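Local coordinates for acidocalcisomal pyrophosphatase (Trypanosoma cruzi, PDB 5CUV), which probably hydrolyses inorganic pyrophosphate to phosphate with magnesium as cofactor, as a soluble pyrophosphatase of acidocalcisomes, at residues A[266-271]-A[298-303]. Numbering follows the deposited sequence.
Sequences MMWNYG and IEIGMT
Asn269 reaches over to the loop 300-303 that follows the neighbouring strand: its ND2 donates to the backbone O of Thr303 at 2.7 Å, and that oxygen lies in the amide plane. The same nitrogen gives a weak bond to OE2 of Glu299 (3.3 Å), whose side chain runs beside it with the carboxylate turned 29° from the amide. CG of Asn269 stands beside its own backbone N (chi1 -71°), which carries the amide towards that loop. The amide is held from both ends, as OD1 accepts from the backbone N of Lys232 and of Phe305, while the Glu299 chain bends at chi2 and its OE1 accepts from Ser335 N and, weakly, from Gly301 N. Between the strands, Glu299 N bonds to Asn269 O at 2.8 Å, and the return bond from Asn269 N to Glu299 O is weak at 3.4 Å. On the face carrying Tyr270 and Ile298, CG1 of Ile298 meets the edge of the Tyr270 ring, 3.5 Å from CD1. CG2 of Ile298 packs 3.6 Å from CB of Trp268, which precedes the strand. Trp268 CD1 rests 4.0 Å from Ile300 CB; its indole also touches helix 357-367 and meets the ring of Trp233 of the second subunit. Tyr270 OH bonds to Lys330 and weakly to Asp296, a magnesium ligand; this antiparallel pair in the mixed sheet of the pyrophosphatase fold thus has Tyr270 in the second shell of the metal site.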
HETATM    1  N   MSE A 266      16.845   8.571  17.967  1.00 27.91           N
HETATM    2  CA  MSE A 266      16.080   9.220  17.078  1.00 30.92           C
HETATM    3  C   MSE A 266      15.076   8.501  16.385  1.00 30.63           C
HETATM    4  O   MSE A 266      15.313   7.556  16.015  1.00 29.02           O
HETATM    5  CB  MSE A 266      17.093   9.693  16.107  1.00 36.40           C
HETATM    6  CG  MSE A 266      17.293  11.164  15.823  1.00 45.04           C
HETATM    7 SE   MSE A 266      15.883  12.248  15.209  1.00 62.25          SE
HETATM    8  CE  MSE A 266      17.284  13.131  15.889  1.00 55.71           C
HETATM    9  N   MSE A 267      13.914   8.866  16.096  1.00 30.94           N
HETATM   10  CA  MSE A 267      13.062   7.953  15.584  1.00 32.46           C
HETATM   11  C   MSE A 267      12.647   8.072  14.245  1.00 29.32           C
HETATM   12  O   MSE A 267      11.948   7.345  13.797  1.00 27.65           O
HETATM   13  CB  MSE A 267      11.889   8.118  16.374  1.00 40.56           C
HETATM   14  CG  MSE A 267      11.973   7.599  17.740  1.00 52.33           C
HETATM   15 SE   MSE A 267      11.365   8.343  19.383  1.00 70.45          SE
HETATM   16  CE  MSE A 267      11.531   6.589  19.854  1.00 57.75           C
ATOM     17  N   TRP A 268      13.151   9.045  13.604  1.00 24.70           N
ATOM     18  CA  TRP A 268      12.999   9.204  12.188  1.00 21.96           C
ATOM     19  C   TRP A 268      14.403   9.358  11.637  1.00 20.64           C
ATOM     20  O   TRP A 268      15.376   9.478  12.388  1.00 20.71           O
ATOM     21  CB  TRP A 268      12.204  10.484  12.064  1.00 21.38           C
ATOM     22  CG  TRP A 268      10.953  10.397  12.843  1.00 23.48           C
ATOM     23  CD1 TRP A 268       9.769   9.796  12.459  1.00 24.23           C
ATOM     24  CD2 TRP A 268      10.777  10.772  14.224  1.00 24.78           C
ATOM     25  NE1 TRP A 268       8.885   9.764  13.522  1.00 23.92           N
ATOM     26  CE2 TRP A 268       9.479  10.350  14.614  1.00 24.74           C
ATOM     27  CE3 TRP A 268      11.597  11.411  15.172  1.00 24.00           C
ATOM     28  CZ2 TRP A 268       8.989  10.551  15.922  1.00 25.87           C
ATOM     29  CZ3 TRP A 268      11.119  11.601  16.448  1.00 23.98           C
ATOM     30  CH2 TRP A 268       9.818  11.172  16.821  1.00 25.13           C
ATOM     31  N   ASN A 269      14.539   9.335  10.337  1.00 19.16           N
ATOM     32  CA  ASN A 269      15.838   9.499   9.766  1.00 18.94           C
ATOM     33  C   ASN A 269      16.026  11.012   9.826  1.00 22.00           C
ATOM     34  O   ASN A 269      15.155  11.787   9.363  1.00 22.97           O
ATOM     35  CB  ASN A 269      15.801   9.040   8.339  1.00 17.68           C
ATOM     36  CG  ASN A 269      15.666   7.554   8.225  1.00 18.25           C
ATOM     37  OD1 ASN A 269      16.528   6.839   8.733  1.00 18.89           O
ATOM     38  ND2 ASN A 269      14.590   7.062   7.567  1.00 13.41           N
ATOM     39  N   TYR A 270      17.147  11.428  10.395  1.00 21.50           N
ATOM     40  CA  TYR A 270      17.474  12.816  10.540  1.00 23.09           C
ATOM     41  C   TYR A 270      18.601  13.148   9.564  1.00 23.73           C
ATOM     42  O   TYR A 270      19.587  12.435   9.480  1.00 24.89           O
ATOM     43  CB  TYR A 270      17.939  13.064  11.963  1.00 24.23           C
ATOM     44  CG  TYR A 270      18.066  14.518  12.326  1.00 27.63           C
ATOM     45  CD1 TYR A 270      16.956  15.323  12.441  1.00 28.26           C
ATOM     46  CD2 TYR A 270      19.312  15.066  12.615  1.00 30.29           C
ATOM     47  CE1 TYR A 270      17.083  16.640  12.850  1.00 31.30           C
ATOM     48  CE2 TYR A 270      19.458  16.363  13.027  1.00 30.99           C
ATOM     49  CZ  TYR A 270      18.344  17.158  13.150  1.00 30.96           C
ATOM     50  OH  TYR A 270      18.498  18.452  13.593  1.00 30.35           O
ATOM     51  N   GLY A 271      18.476  14.222   8.807  1.00 23.25           N
ATOM     52  CA  GLY A 271      19.556  14.506   7.895  1.00 22.93           C
ATOM     53  C   GLY A 271      19.592  15.937   7.433  1.00 22.64           C
ATOM     54  O   GLY A 271      19.293  16.877   8.153  1.00 22.67           O
ATOM     55  N   ILE A 298      13.996  16.044   8.710  1.00 15.06           N
ATOM     56  CA  ILE A 298      13.520  14.818   9.354  1.00 16.52           C
ATOM     57  C   ILE A 298      12.603  14.060   8.356  1.00 17.80           C
ATOM     58  O   ILE A 298      11.579  14.604   7.929  1.00 18.71           O
ATOM     59  CB  ILE A 298      12.722  15.192  10.590  1.00 16.95           C
ATOM     60  CG1 ILE A 298      13.614  15.906  11.578  1.00 18.13           C
ATOM     61  CG2 ILE A 298      12.169  14.011  11.249  1.00 17.67           C
ATOM     62  CD1 ILE A 298      12.807  16.630  12.644  1.00 19.03           C
ATOM     63  N   GLU A 299      12.958  12.831   7.958  1.00 18.32           N
ATOM     64  CA  GLU A 299      12.117  12.071   6.988  1.00 18.52           C
ATOM     65  C   GLU A 299      11.319  11.050   7.805  1.00 17.32           C
ATOM     66  O   GLU A 299      11.917  10.194   8.431  1.00 19.60           O
ATOM     67  CB  GLU A 299      12.993  11.362   5.913  1.00 19.05           C
ATOM     68  CG  GLU A 299      12.267  10.585   4.767  1.00 23.99           C
ATOM     69  CD  GLU A 299      11.529   9.225   5.166  1.00 29.20           C
ATOM     70  OE1 GLU A 299      10.431   8.981   4.599  1.00 33.62           O
ATOM     71  OE2 GLU A 299      12.002   8.387   5.989  1.00 28.67           O
ATOM     72  N   ILE A 300       9.987  11.114   7.740  1.00 15.32           N
ATOM     73  CA  ILE A 300       9.109  10.261   8.512  1.00 13.30           C
ATOM     74  C   ILE A 300       8.552   8.933   7.959  1.00 14.29           C
ATOM     75  O   ILE A 300       7.639   8.371   8.532  1.00 12.55           O
ATOM     76  CB  ILE A 300       7.950  11.109   9.094  1.00 13.04           C
ATOM     77  CG1 ILE A 300       6.886  11.390   8.056  1.00 12.79           C
ATOM     78  CG2 ILE A 300       8.513  12.464   9.626  1.00 12.48           C
ATOM     79  CD1 ILE A 300       5.891  12.474   8.508  1.00 10.22           C
ATOM     80  N   GLY A 301       9.138   8.377   6.892  1.00 16.37           N
ATOM     81  CA  GLY A 301       8.651   7.086   6.408  1.00 19.05           C
ATOM     82  C   GLY A 301       9.106   5.998   7.367  1.00 20.32           C
ATOM     83  O   GLY A 301       9.910   6.238   8.280  1.00 20.65           O
HETATM   84  N   MSE A 302       8.675   4.811   7.115  1.00 23.08           N
HETATM   85  CA  MSE A 302       8.938   3.589   7.780  1.00 25.38           C
HETATM   86  C   MSE A 302      10.202   2.927   7.657  1.00 24.79           C
HETATM   87  O   MSE A 302      10.537   2.280   8.387  1.00 25.55           O
HETATM   88  CB  MSE A 302       7.889   2.575   7.471  1.00 28.39           C
HETATM   89  CG  MSE A 302       7.772   1.939   6.130  1.00 35.22           C
HETATM   90 SE   MSE A 302       6.590   0.637   5.645  1.00 50.49          SE
HETATM   91  CE  MSE A 302       4.971   1.274   6.063  1.00 43.51           C
ATOM     92  N   THR A 303      10.943   3.296   6.756  1.00 21.46           N
ATOM     93  CA  THR A 303      12.228   2.709   6.433  1.00 19.68           C
ATOM     94  C   THR A 303      13.398   3.509   6.940  1.00 18.14           C
ATOM     95  O   THR A 303      13.435   4.752   6.783  1.00 17.61           O
ATOM     96  CB  THR A 303      12.467   2.526   4.888  1.00 20.61           C
ATOM     97  OG1 THR A 303      11.442   1.697   4.353  1.00 22.85           O
ATOM     98  CG2 THR A 303      13.796   1.851   4.620  1.00 20.77           C
TER